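Local coordinates for protein cobalamin biosynthesis precorrin-6Y methylase (CbiE) (Archaeoglobus fulgidus, PDB 2BB3) that probably transfers methyl groups from S-adenosyl-L-methionine to a corrin precursor on the pathway to adenosylcobalamin, at residues D98-G103 with I117-A122; A131-D136 with V182-L187; H162-A167 with Y208-V213. All coordinates share one frame; numbering follows the deposited sequence.

Contact 1: residues D98-G103 with I117-A122. With SAH (S-adenosyl-L-homocysteine), chain C.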
loop_
_atom_site.group_PDB
_atom_site.type_symbol
_atom_site.label_atom_id
_atom_site.label_comp_id
_atom_site.label_asym_id
_atom_site.label_seq_id
_atom_site.Cartn_x
_atom_site.Cartn_y
_atom_site.Cartn_z
ATOM N N ASP A 98 -0.710 7.573 -1.894
ATOM C CA ASP A 98 -1.565 6.613 -2.595
ATOM C C ASP A 98 -2.980 7.188 -2.520
ATOM O O ASP A 98 -3.436 7.580 -1.434
ATOM C CB ASP A 98 -1.469 5.279 -1.854
ATOM C CG ASP A 98 -2.078 4.127 -2.613
ATOM O OD1 ASP A 98 -2.448 4.283 -3.786
ATOM O OD2 ASP A 98 -2.173 3.037 -2.022
ATOM N N PRO A 99 -3.697 7.247 -3.663
ATOM C CA PRO A 99 -5.066 7.784 -3.746
ATOM C C PRO A 99 -6.127 7.053 -2.917
ATOM O O PRO A 99 -7.077 7.657 -2.440
ATOM C CB PRO A 99 -5.383 7.712 -5.248
ATOM C CG PRO A 99 -4.018 7.626 -5.922
ATOM C CD PRO A 99 -3.230 6.775 -4.979
HETATM N N MSE A 100 -5.968 5.752 -2.749
HETATM C CA MSE A 100 -6.941 4.982 -1.993
HETATM C C MSE A 100 -6.527 4.734 -0.530
HETATM O O MSE A 100 -6.774 3.665 0.024
HETATM C CB MSE A 100 -7.221 3.662 -2.707
HETATM C CG MSE A 100 -8.106 3.789 -3.970
HETATM SE SE MSE A 100 -9.903 4.533 -3.604
HETATM C CE MSE A 100 -9.536 6.325 -4.238
ATOM N N VAL A 101 -5.842 5.709 0.062
ATOM C CA VAL A 101 -5.477 5.654 1.473
ATOM C C VAL A 101 -5.893 7.021 2.023
ATOM O O VAL A 101 -5.250 8.033 1.730
ATOM C CB VAL A 101 -3.944 5.493 1.729
ATOM C CG1 VAL A 101 -3.670 5.645 3.214
ATOM C CG2 VAL A 101 -3.445 4.140 1.225
ATOM N N ALA A 102 -6.977 7.045 2.794
ATOM C CA ALA A 102 -7.485 8.284 3.370
ATOM C C ALA A 102 -7.604 9.281 2.240
ATOM O O ALA A 102 -7.276 10.461 2.395
ATOM C CB ALA A 102 -6.535 8.810 4.419
ATOM N N GLY A 103 -8.051 8.796 1.090
ATOM C CA GLY A 103 -8.151 9.673 -0.061
ATOM C C GLY A 103 -9.538 10.193 -0.382
ATOM O O GLY A 103 -10.345 10.486 0.506
ATOM N N ILE A 117 -13.918 7.367 -13.694
ATOM C CA ILE A 117 -12.690 7.710 -13.018
ATOM C C ILE A 117 -11.831 6.455 -12.832
ATOM O O ILE A 117 -12.336 5.387 -12.507
ATOM C CB ILE A 117 -12.947 8.455 -11.664
ATOM C CG1 ILE A 117 -12.430 7.635 -10.498
ATOM C CG2 ILE A 117 -14.409 8.834 -11.514
ATOM C CD1 ILE A 117 -10.954 7.788 -10.333
ATOM N N LYS A 118 -10.536 6.599 -13.091
ATOM C CA LYS A 118 -9.575 5.512 -12.944
ATOM C C LYS A 118 -8.478 5.934 -11.958
ATOM O O LYS A 118 -7.997 7.082 -11.988
ATOM C CB LYS A 118 -8.961 5.137 -14.306
ATOM C CG LYS A 118 -9.879 4.254 -15.167
ATOM C CD LYS A 118 -9.446 4.178 -16.641
ATOM C CE LYS A 118 -8.286 3.206 -16.843
ATOM N NZ LYS A 118 -7.812 3.164 -18.267
ATOM N N ILE A 119 -8.091 5.003 -11.091
ATOM C CA ILE A 119 -7.090 5.258 -10.080
ATOM C C ILE A 119 -5.740 4.632 -10.403
ATOM O O ILE A 119 -5.671 3.473 -10.798
ATOM C CB ILE A 119 -7.535 4.672 -8.709
ATOM C CG1 ILE A 119 -8.952 5.141 -8.360
ATOM C CG2 ILE A 119 -6.506 5.029 -7.635
ATOM C CD1 ILE A 119 -9.099 6.621 -8.225
ATOM N N GLU A 120 -4.672 5.410 -10.255
ATOM C CA GLU A 120 -3.323 4.887 -10.435
ATOM C C GLU A 120 -2.655 4.950 -9.065
ATOM O O GLU A 120 -2.423 6.035 -8.545
ATOM C CB GLU A 120 -2.487 5.713 -11.413
ATOM C CG GLU A 120 -1.080 5.115 -11.678
ATOM C CD GLU A 120 -1.163 3.686 -12.210
ATOM O OE1 GLU A 120 -2.181 3.364 -12.859
ATOM O OE2 GLU A 120 -0.225 2.887 -11.992
ATOM N N PRO A 121 -2.325 3.785 -8.476
ATOM C CA PRO A 121 -1.679 3.643 -7.158
ATOM C C PRO A 121 -0.287 4.243 -7.063
ATOM O O PRO A 121 0.412 4.357 -8.050
ATOM C CB PRO A 121 -1.585 2.133 -6.962
ATOM C CG PRO A 121 -2.573 1.557 -7.941
ATOM C CD PRO A 121 -2.478 2.468 -9.120
ATOM N N ALA A 122 0.118 4.616 -5.854
ATOM C CA ALA A 122 1.465 5.127 -5.622
ATOM C C ALA A 122 1.845 4.664 -4.211
ATOM O O ALA A 122 1.028 4.064 -3.529
ATOM C CB ALA A 122 1.487 6.652 -5.719
HETATM N N SAH C . -2.830 9.634 0.408
HETATM C CA SAH C . -1.869 9.736 1.431
HETATM C CB SAH C . -2.510 10.087 2.773
HETATM C CG SAH C . -3.352 11.335 2.998
HETATM S SD SAH C . -4.322 11.470 4.476
HETATM C C SAH C . -1.059 8.491 1.421
HETATM O O SAH C . -0.117 8.618 2.096
HETATM O OXT SAH C . -1.397 7.510 0.817
HETATM C "C5'" SAH C . -3.022 12.448 5.171
HETATM C "C4'" SAH C . -2.310 11.817 6.354
HETATM O "O4'" SAH C . -1.347 10.901 6.006
HETATM C "C3'" SAH C . -1.700 12.753 7.352
HETATM O "O3'" SAH C . -2.586 13.285 8.242
HETATM C "C2'" SAH C . -0.712 11.847 7.994
HETATM O "O2'" SAH C . -1.236 11.177 9.056
HETATM C "C1'" SAH C . -0.362 10.866 6.933
HETATM N N9 SAH C . 0.858 11.250 6.264
HETATM C C8 SAH C . 0.933 11.697 5.048
HETATM N N7 SAH C . 2.152 11.905 4.693
HETATM C C5 SAH C . 2.895 11.589 5.683
HETATM C C6 SAH C . 4.241 11.608 5.839
HETATM N N6 SAH C . 5.056 12.010 4.933
HETATM N N1 SAH C . 4.737 11.199 6.989
HETATM C C2 SAH C . 3.925 10.790 7.968
HETATM N N3 SAH C . 2.625 10.773 7.786
HETATM C C4 SAH C . 2.103 11.175 6.673
#
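Asp98 and Pro99 press against Ile119 and Ala122 where a type I beta turn, running from Asp98 to Val101 in the loop after strand 91-95, packs beside the end of strand 116-120 in the parallel sheet. Ile119 points toward the turn. With its CG2 branch anti to the backbone N, that methyl lies 3.8 Å from Pro99 CB, the two side chains sliding past each other in opposite directions. Its other branch ends at CD1, which selenomethionine Met100 meets with CE at about a right angle. Pro99 CG also rests on the backbone, 3.5 Å from Glu120 O. Asp98 swings its carboxylate toward the other segment because CG stands anti to its own N (chi1 -169°). OD1 then takes a weak but fairly straight bond from Ala122 N (3.3 Å, 163° at the hydrogen), while OD2 takes a weak hydrogen bond from Gln127 of the second subunit. With an alanine at this position, Ala122 N would probably lose its carboxylate acceptor, and Gln127 across the dimer its weak partner. The backbone of the same residue holds the amino acid end of S-adenosyl-L-homocysteine (SAH). Asp98 N donates to the ligand carboxylate at OXT (2.8 Å). Two carbonyls of this turn grip the ligand amino group: SAH N lies 2.8 Å from Asp98 O, and SAH N lies 3.2 Å from Val101 O.

Contact 2: residues A131-D136 with V182-L187. With SAH (S-adenosyl-L-homocysteine), chain C.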
loop_
_atom_site.group_PDB
_atom_site.type_symbol
_atom_site.label_atom_id
_atom_site.label_comp_id
_atom_site.label_asym_id
_atom_site.label_seq_id
_atom_site.Cartn_x
_atom_site.Cartn_y
_atom_site.Cartn_z
ATOM N N ALA A 131 7.388 -0.111 6.382
ATOM C CA ALA A 131 8.741 -0.507 6.019
ATOM C C ALA A 131 9.737 -0.136 7.109
ATOM O O ALA A 131 10.688 -0.868 7.340
ATOM C CB ALA A 131 9.144 0.119 4.700
ATOM N N ARG A 132 9.520 0.991 7.782
ATOM C CA ARG A 132 10.426 1.394 8.870
ATOM C C ARG A 132 10.304 0.447 10.061
ATOM O O ARG A 132 11.292 0.123 10.699
ATOM C CB ARG A 132 10.094 2.804 9.385
ATOM C CG ARG A 132 10.308 3.920 8.397
ATOM C CD ARG A 132 11.778 4.131 8.066
ATOM N NE ARG A 132 11.942 5.432 7.439
ATOM C CZ ARG A 132 11.879 5.657 6.134
ATOM N NH1 ARG A 132 11.667 4.641 5.302
ATOM N NH2 ARG A 132 11.990 6.906 5.669
ATOM N N LEU A 133 9.074 0.023 10.338
ATOM C CA LEU A 133 8.745 -0.845 11.469
ATOM C C LEU A 133 8.931 -2.331 11.220
ATOM O O LEU A 133 8.929 -3.113 12.168
ATOM C CB LEU A 133 7.280 -0.643 11.877
ATOM C CG LEU A 133 6.807 0.731 12.351
ATOM C CD1 LEU A 133 5.304 0.779 12.310
ATOM C CD2 LEU A 133 7.314 0.972 13.768
ATOM N N LYS A 134 9.084 -2.722 9.956
ATOM C CA LYS A 134 9.218 -4.144 9.603
ATOM C C LYS A 134 7.916 -4.864 9.985
ATOM O O LYS A 134 7.944 -5.988 10.480
ATOM C CB LYS A 134 10.395 -4.808 10.352
ATOM C CG LYS A 134 11.742 -4.129 10.180
ATOM C CD LYS A 134 12.159 -4.068 8.712
ATOM C CE LYS A 134 13.521 -3.432 8.558
ATOM N NZ LYS A 134 14.561 -4.147 9.338
ATOM N N VAL A 135 6.782 -4.208 9.761
ATOM C CA VAL A 135 5.483 -4.790 10.089
ATOM C C VAL A 135 4.660 -5.020 8.824
ATOM O O VAL A 135 4.659 -4.185 7.923
ATOM C CB VAL A 135 4.693 -3.869 11.065
ATOM C CG1 VAL A 135 3.276 -4.398 11.256
ATOM C CG2 VAL A 135 5.421 -3.824 12.429
ATOM N N ASP A 136 3.972 -6.155 8.749
ATOM C CA ASP A 136 3.168 -6.476 7.570
ATOM C C ASP A 136 1.809 -5.780 7.623
ATOM O O ASP A 136 1.247 -5.580 8.703
ATOM C CB ASP A 136 2.968 -8.003 7.454
ATOM C CG ASP A 136 2.643 -8.448 6.039
ATOM O OD1 ASP A 136 1.447 -8.481 5.656
ATOM O OD2 ASP A 136 3.595 -8.770 5.297
ATOM N N VAL A 182 4.124 4.651 18.858
ATOM C CA VAL A 182 5.299 5.024 18.096
ATOM C C VAL A 182 4.766 6.063 17.108
ATOM O O VAL A 182 3.784 5.821 16.410
ATOM C CB VAL A 182 5.914 3.824 17.323
ATOM C CG1 VAL A 182 7.090 4.289 16.478
ATOM C CG2 VAL A 182 6.372 2.742 18.299
ATOM N N LEU A 183 5.413 7.226 17.074
ATOM C CA LEU A 183 5.023 8.325 16.205
ATOM C C LEU A 183 6.008 8.411 15.050
ATOM O O LEU A 183 7.207 8.583 15.274
ATOM C CB LEU A 183 5.050 9.652 16.982
ATOM C CG LEU A 183 4.215 9.743 18.265
ATOM C CD1 LEU A 183 4.338 11.123 18.919
ATOM C CD2 LEU A 183 2.773 9.460 17.948
ATOM N N LEU A 184 5.509 8.276 13.820
ATOM C CA LEU A 184 6.376 8.402 12.655
ATOM C C LEU A 184 5.956 9.723 12.010
ATOM O O LEU A 184 4.894 9.838 11.415
ATOM C CB LEU A 184 6.230 7.190 11.719
ATOM C CG LEU A 184 6.561 5.903 12.493
ATOM C CD1 LEU A 184 5.266 5.226 12.909
ATOM C CD2 LEU A 184 7.417 4.958 11.668
ATOM N N GLU A 185 6.806 10.729 12.183
ATOM C CA GLU A 185 6.550 12.075 11.714
ATOM C C GLU A 185 7.320 12.499 10.490
ATOM O O GLU A 185 8.534 12.271 10.377
ATOM C CB GLU A 185 6.866 13.069 12.841
ATOM C CG GLU A 185 6.158 12.740 14.131
ATOM C CD GLU A 185 6.614 13.607 15.292
ATOM O OE1 GLU A 185 7.833 13.623 15.585
ATOM O OE2 GLU A 185 5.756 14.273 15.911
ATOM N N ASN A 186 6.599 13.129 9.573
ATOM C CA ASN A 186 7.202 13.665 8.362
ATOM C C ASN A 186 8.100 12.665 7.639
ATOM O O ASN A 186 9.228 12.994 7.271
ATOM C CB ASN A 186 7.998 14.916 8.747
ATOM C CG ASN A 186 7.265 15.769 9.773
ATOM O OD1 ASN A 186 6.068 16.037 9.635
ATOM N ND2 ASN A 186 7.981 16.200 10.807
ATOM N N LEU A 187 7.606 11.448 7.432
ATOM C CA LEU A 187 8.388 10.436 6.747
ATOM C C LEU A 187 8.885 10.979 5.412
ATOM O O LEU A 187 8.122 11.556 4.630
ATOM C CB LEU A 187 7.551 9.172 6.533
ATOM C CG LEU A 187 7.195 8.482 7.850
ATOM C CD1 LEU A 187 6.294 7.272 7.608
ATOM C CD2 LEU A 187 8.481 8.038 8.560
HETATM N N SAH C . -2.830 9.634 0.408
HETATM C CA SAH C . -1.869 9.736 1.431
HETATM C CB SAH C . -2.510 10.087 2.773
HETATM C CG SAH C . -3.352 11.335 2.998
HETATM S SD SAH C . -4.322 11.470 4.476
HETATM C C SAH C . -1.059 8.491 1.421
HETATM O O SAH C . -0.117 8.618 2.096
HETATM O OXT SAH C . -1.397 7.510 0.817
HETATM C "C5'" SAH C . -3.022 12.448 5.171
HETATM C "C4'" SAH C . -2.310 11.817 6.354
HETATM O "O4'" SAH C . -1.347 10.901 6.006
HETATM C "C3'" SAH C . -1.700 12.753 7.352
HETATM O "O3'" SAH C . -2.586 13.285 8.242
HETATM C "C2'" SAH C . -0.712 11.847 7.994
HETATM O "O2'" SAH C . -1.236 11.177 9.056
HETATM C "C1'" SAH C . -0.362 10.866 6.933
HETATM N N9 SAH C . 0.858 11.250 6.264
HETATM C C8 SAH C . 0.933 11.697 5.048
HETATM N N7 SAH C . 2.152 11.905 4.693
HETATM C C5 SAH C . 2.895 11.589 5.683
HETATM C C6 SAH C . 4.241 11.608 5.839
HETATM N N6 SAH C . 5.056 12.010 4.933
HETATM N N1 SAH C . 4.737 11.199 6.989
HETATM C C2 SAH C . 3.925 10.790 7.968
HETATM N N3 SAH C . 2.625 10.773 7.786
HETATM C C4 SAH C . 2.103 11.175 6.673
#
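The adenine end of the S-adenosyl-L-homocysteine pocket is bordered by a helix-on-sheet contact, in which Arg132 and Leu133, at the end of helix 125-133, meet Val182, Leu184 and Leu187 along and just beyond strand 180-185. All five side chains set out toward the opposing segment, and no hydrogen bond joins the two. Leu184 CD2 is the common point of contact: it lies 4.1 Å from Arg132 CB and 4.3 Å from Leu133 CG, so it sits against two successive residues of the helix. Further back along the strand, Leu133 CD2 reaches Val182 CG1 at 4.3 Å, methyl to methyl, and Leu133 also packs on Phe212 of the adjoining strand 209-213. This is the familiar layering of an alpha/beta sandwich, a helix laid over one face of the mixed sheet, but here the interface is loose, with separations near the upper end of van der Waals contact. Arg132 touches the strand mainly through CB, at Leu184. A bend at chi2 (-68°) takes the guanidinium past Leu187, whose CD2 lies obliquely 4.5 Å from Arg132 NE, and NH2 goes on to a salt bridge with Glu192. Lys134, the first residue past the helix, turns the chain away with a positive phi of 63°, and its NZ bonds Ile117 O of the second subunit. At the other end of the contact, Leu187 makes its hydrogen bonds to the adenine through its backbone: Leu187 N donates to ligand N1 (2.9 Å), and ligand N6 donates to Leu187 O (3.1 Å, 154° at the hydrogen). Leu187 CB lies 3.5 Å from the same N1, placing its aliphatic side chain between the base and the helix.

Contact 3: residues H162-A167 with Y208-V213. With SAH (S-adenosyl-L-homocysteine), chain C.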
loop_
_atom_site.group_PDB
_atom_site.type_symbol
_atom_site.label_atom_id
_atom_site.label_comp_id
_atom_site.label_asym_id
_atom_site.label_seq_id
_atom_site.Cartn_x
_atom_site.Cartn_y
_atom_site.Cartn_z
ATOM N N HIS A 162 -2.686 -4.487 15.199
ATOM C CA HIS A 162 -1.989 -3.309 15.674
ATOM C C HIS A 162 -2.776 -2.226 14.945
ATOM O O HIS A 162 -3.459 -2.510 13.968
ATOM C CB HIS A 162 -0.558 -3.215 15.127
ATOM C CG HIS A 162 0.292 -4.406 15.411
ATOM N ND1 HIS A 162 0.493 -4.893 16.679
ATOM C CD2 HIS A 162 1.081 -5.153 14.589
ATOM C CE1 HIS A 162 1.371 -5.882 16.639
ATOM N NE2 HIS A 162 1.740 -6.051 15.379
ATOM N N LEU A 163 -2.679 -0.994 15.406
ATOM C CA LEU A 163 -3.341 0.092 14.711
ATOM C C LEU A 163 -2.266 0.959 14.071
ATOM O O LEU A 163 -1.203 1.180 14.645
ATOM C CB LEU A 163 -4.171 0.950 15.672
ATOM C CG LEU A 163 -5.438 0.321 16.261
ATOM C CD1 LEU A 163 -6.195 1.388 17.054
ATOM C CD2 LEU A 163 -6.326 -0.235 15.147
ATOM N N LEU A 164 -2.547 1.415 12.857
ATOM C CA LEU A 164 -1.656 2.320 12.149
ATOM C C LEU A 164 -2.623 3.477 11.875
ATOM O O LEU A 164 -3.470 3.402 10.986
ATOM C CB LEU A 164 -1.144 1.690 10.849
ATOM C CG LEU A 164 0.216 2.240 10.395
ATOM C CD1 LEU A 164 1.271 1.920 11.448
ATOM C CD2 LEU A 164 0.620 1.647 9.058
ATOM N N ILE A 165 -2.506 4.539 12.662
ATOM C CA ILE A 165 -3.406 5.677 12.545
ATOM C C ILE A 165 -2.814 6.834 11.757
ATOM O O ILE A 165 -1.726 7.295 12.056
ATOM C CB ILE A 165 -3.782 6.206 13.957
ATOM C CG1 ILE A 165 -4.327 5.064 14.814
ATOM C CG2 ILE A 165 -4.805 7.330 13.848
ATOM C CD1 ILE A 165 -4.345 5.390 16.322
ATOM N N LEU A 166 -3.522 7.287 10.735
ATOM C CA LEU A 166 -3.044 8.437 9.982
ATOM C C LEU A 166 -3.577 9.625 10.768
ATOM O O LEU A 166 -4.780 9.886 10.761
ATOM C CB LEU A 166 -3.586 8.428 8.550
ATOM C CG LEU A 166 -3.200 7.195 7.720
ATOM C CD1 LEU A 166 -3.114 7.565 6.275
ATOM C CD2 LEU A 166 -1.862 6.667 8.153
ATOM N N ALA A 167 -2.694 10.334 11.464
ATOM C CA ALA A 167 -3.147 11.447 12.272
ATOM C C ALA A 167 -2.518 12.780 11.920
ATOM O O ALA A 167 -1.570 12.867 11.144
ATOM C CB ALA A 167 -2.882 11.137 13.754
ATOM N N TYR A 208 1.645 15.518 9.876
ATOM C CA TYR A 208 1.981 14.335 9.093
ATOM C C TYR A 208 2.506 13.312 10.086
ATOM O O TYR A 208 3.708 13.034 10.136
ATOM C CB TYR A 208 3.053 14.665 8.056
ATOM C CG TYR A 208 2.589 15.730 7.101
ATOM C CD1 TYR A 208 2.971 17.060 7.275
ATOM C CD2 TYR A 208 1.685 15.428 6.081
ATOM C CE1 TYR A 208 2.449 18.070 6.465
ATOM C CE2 TYR A 208 1.154 16.432 5.264
ATOM C CZ TYR A 208 1.539 17.744 5.469
ATOM O OH TYR A 208 0.989 18.750 4.719
ATOM N N THR A 209 1.594 12.767 10.884
ATOM C CA THR A 209 1.974 11.807 11.915
ATOM C C THR A 209 1.289 10.464 11.795
ATOM O O THR A 209 0.060 10.375 11.750
ATOM C CB THR A 209 1.653 12.373 13.328
ATOM O OG1 THR A 209 2.360 13.607 13.505
ATOM C CG2 THR A 209 2.099 11.413 14.415
ATOM N N ILE A 210 2.074 9.403 11.723
ATOM C CA ILE A 210 1.450 8.101 11.688
ATOM C C ILE A 210 1.675 7.570 13.085
ATOM O O ILE A 210 2.777 7.675 13.620
ATOM C CB ILE A 210 2.028 7.203 10.572
ATOM C CG1 ILE A 210 1.436 7.650 9.216
ATOM C CG2 ILE A 210 1.662 5.740 10.839
ATOM C CD1 ILE A 210 1.986 6.930 8.023
ATOM N N ILE A 211 0.611 7.062 13.699
ATOM C CA ILE A 211 0.686 6.565 15.077
ATOM C C ILE A 211 0.586 5.050 15.106
ATOM O O ILE A 211 -0.456 4.512 14.791
ATOM C CB ILE A 211 -0.471 7.140 15.922
ATOM C CG1 ILE A 211 -0.357 8.669 16.000
ATOM C CG2 ILE A 211 -0.475 6.499 17.310
ATOM C CD1 ILE A 211 -1.470 9.340 16.853
ATOM N N PHE A 212 1.664 4.371 15.479
ATOM C CA PHE A 212 1.650 2.913 15.540
ATOM C C PHE A 212 1.318 2.441 16.954
ATOM O O PHE A 212 2.011 2.791 17.902
ATOM C CB PHE A 212 3.011 2.335 15.114
ATOM C CG PHE A 212 3.075 0.838 15.177
ATOM C CD1 PHE A 212 2.252 0.059 14.364
ATOM C CD2 PHE A 212 3.948 0.201 16.057
ATOM C CE1 PHE A 212 2.294 -1.329 14.428
ATOM C CE2 PHE A 212 3.999 -1.199 16.130
ATOM C CZ PHE A 212 3.172 -1.963 15.314
ATOM N N VAL A 213 0.252 1.650 17.083
ATOM C CA VAL A 213 -0.175 1.105 18.372
ATOM C C VAL A 213 -0.178 -0.432 18.278
ATOM O O VAL A 213 -1.050 -1.015 17.622
ATOM C CB VAL A 213 -1.610 1.576 18.734
ATOM C CG1 VAL A 213 -1.882 1.311 20.204
ATOM C CG2 VAL A 213 -1.795 3.063 18.395
HETATM N N SAH C . -2.830 9.634 0.408
HETATM C CA SAH C . -1.869 9.736 1.431
HETATM C CB SAH C . -2.510 10.087 2.773
HETATM C CG SAH C . -3.352 11.335 2.998
HETATM S SD SAH C . -4.322 11.470 4.476
HETATM C C SAH C . -1.059 8.491 1.421
HETATM O O SAH C . -0.117 8.618 2.096
HETATM O OXT SAH C . -1.397 7.510 0.817
HETATM C "C5'" SAH C . -3.022 12.448 5.171
HETATM C "C4'" SAH C . -2.310 11.817 6.354
HETATM O "O4'" SAH C . -1.347 10.901 6.006
HETATM C "C3'" SAH C . -1.700 12.753 7.352
HETATM O "O3'" SAH C . -2.586 13.285 8.242
HETATM C "C2'" SAH C . -0.712 11.847 7.994
HETATM O "O2'" SAH C . -1.236 11.177 9.056
HETATM C "C1'" SAH C . -0.362 10.866 6.933
HETATM N N9 SAH C . 0.858 11.250 6.264
HETATM C C8 SAH C . 0.933 11.697 5.048
HETATM N N7 SAH C . 2.152 11.905 4.693
HETATM C C5 SAH C . 2.895 11.589 5.683
HETATM C C6 SAH C . 4.241 11.608 5.839
HETATM N N6 SAH C . 5.056 12.010 4.933
HETATM N N1 SAH C . 4.737 11.199 6.989
HETATM C C2 SAH C . 3.925 10.790 7.968
HETATM N N3 SAH C . 2.625 10.773 7.786
HETATM C C4 SAH C . 2.103 11.175 6.673
#
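Phe212 turns the edge of its ring to the face of His162 in a T-shaped pair, planes at 65° and centroids 5.2 Å apart, on neighbouring antiparallel strands of the mixed sheet. CZ stands over the imidazole, offset toward its rim. The ring gets there because Phe212 CG is anti to the backbone N (chi1 179°). His162 ND1 bonds Arg215 N, which probably fixes the imidazole's rotation. Leu164 CD1 abuts the Phe212 ring at its edge, 3.6 Å from CD1, and the Leu164 side chain crosses that of Ile210 obliquely, CG against CG2. Leu166 instead lies alongside Ile210, pointing the same way, with its CD2 3.6 Å from Ile210 CG1. On the opposite face Leu163 and Ile165 sit beside Val213 and Ile211, and Ala167 CB meets Ile211 CD1. Six backbone hydrogen bonds join the strands, from Leu163 N to Val213 O (2.8 Å) down to the longer Thr209 N to Ala167 O (3.2 Å). At that last pair Ala167 O also lies 2.7 Å from ribose O2' of S-adenosyl-L-homocysteine. The chemistry implies a division of labour: largely apolar side chains line both faces, while Ala167 O and Thr209 O at one end offer acceptors to the ribose hydroxyls.

Overall arrangement
Contacts 1 and 3 are buried, whereas contact 2 is only partly so and lies furthest from the chain's centre. Contacts 2 and 3 share the mixed sheet, since strands 180-185 and 209-213 are neighbours in it, and Leu133 meets Phe212 between them. Contact 1 sits at the edge strand 116-120 of the parallel sheet and touches contact 3 through Val101 and Leu166, while its nearest atoms stay about 11 Å from contact 2. Chemistry follows place: apolar packing and one weak carboxylate bond beside a turn whose backbone serves the ligand in contact 1, plain aliphatic packing in contact 2, full strand pairing in contact 3. All three reach one ligand, hydrogen-bonding chiefly its amino acid end, adenine and ribose in turn.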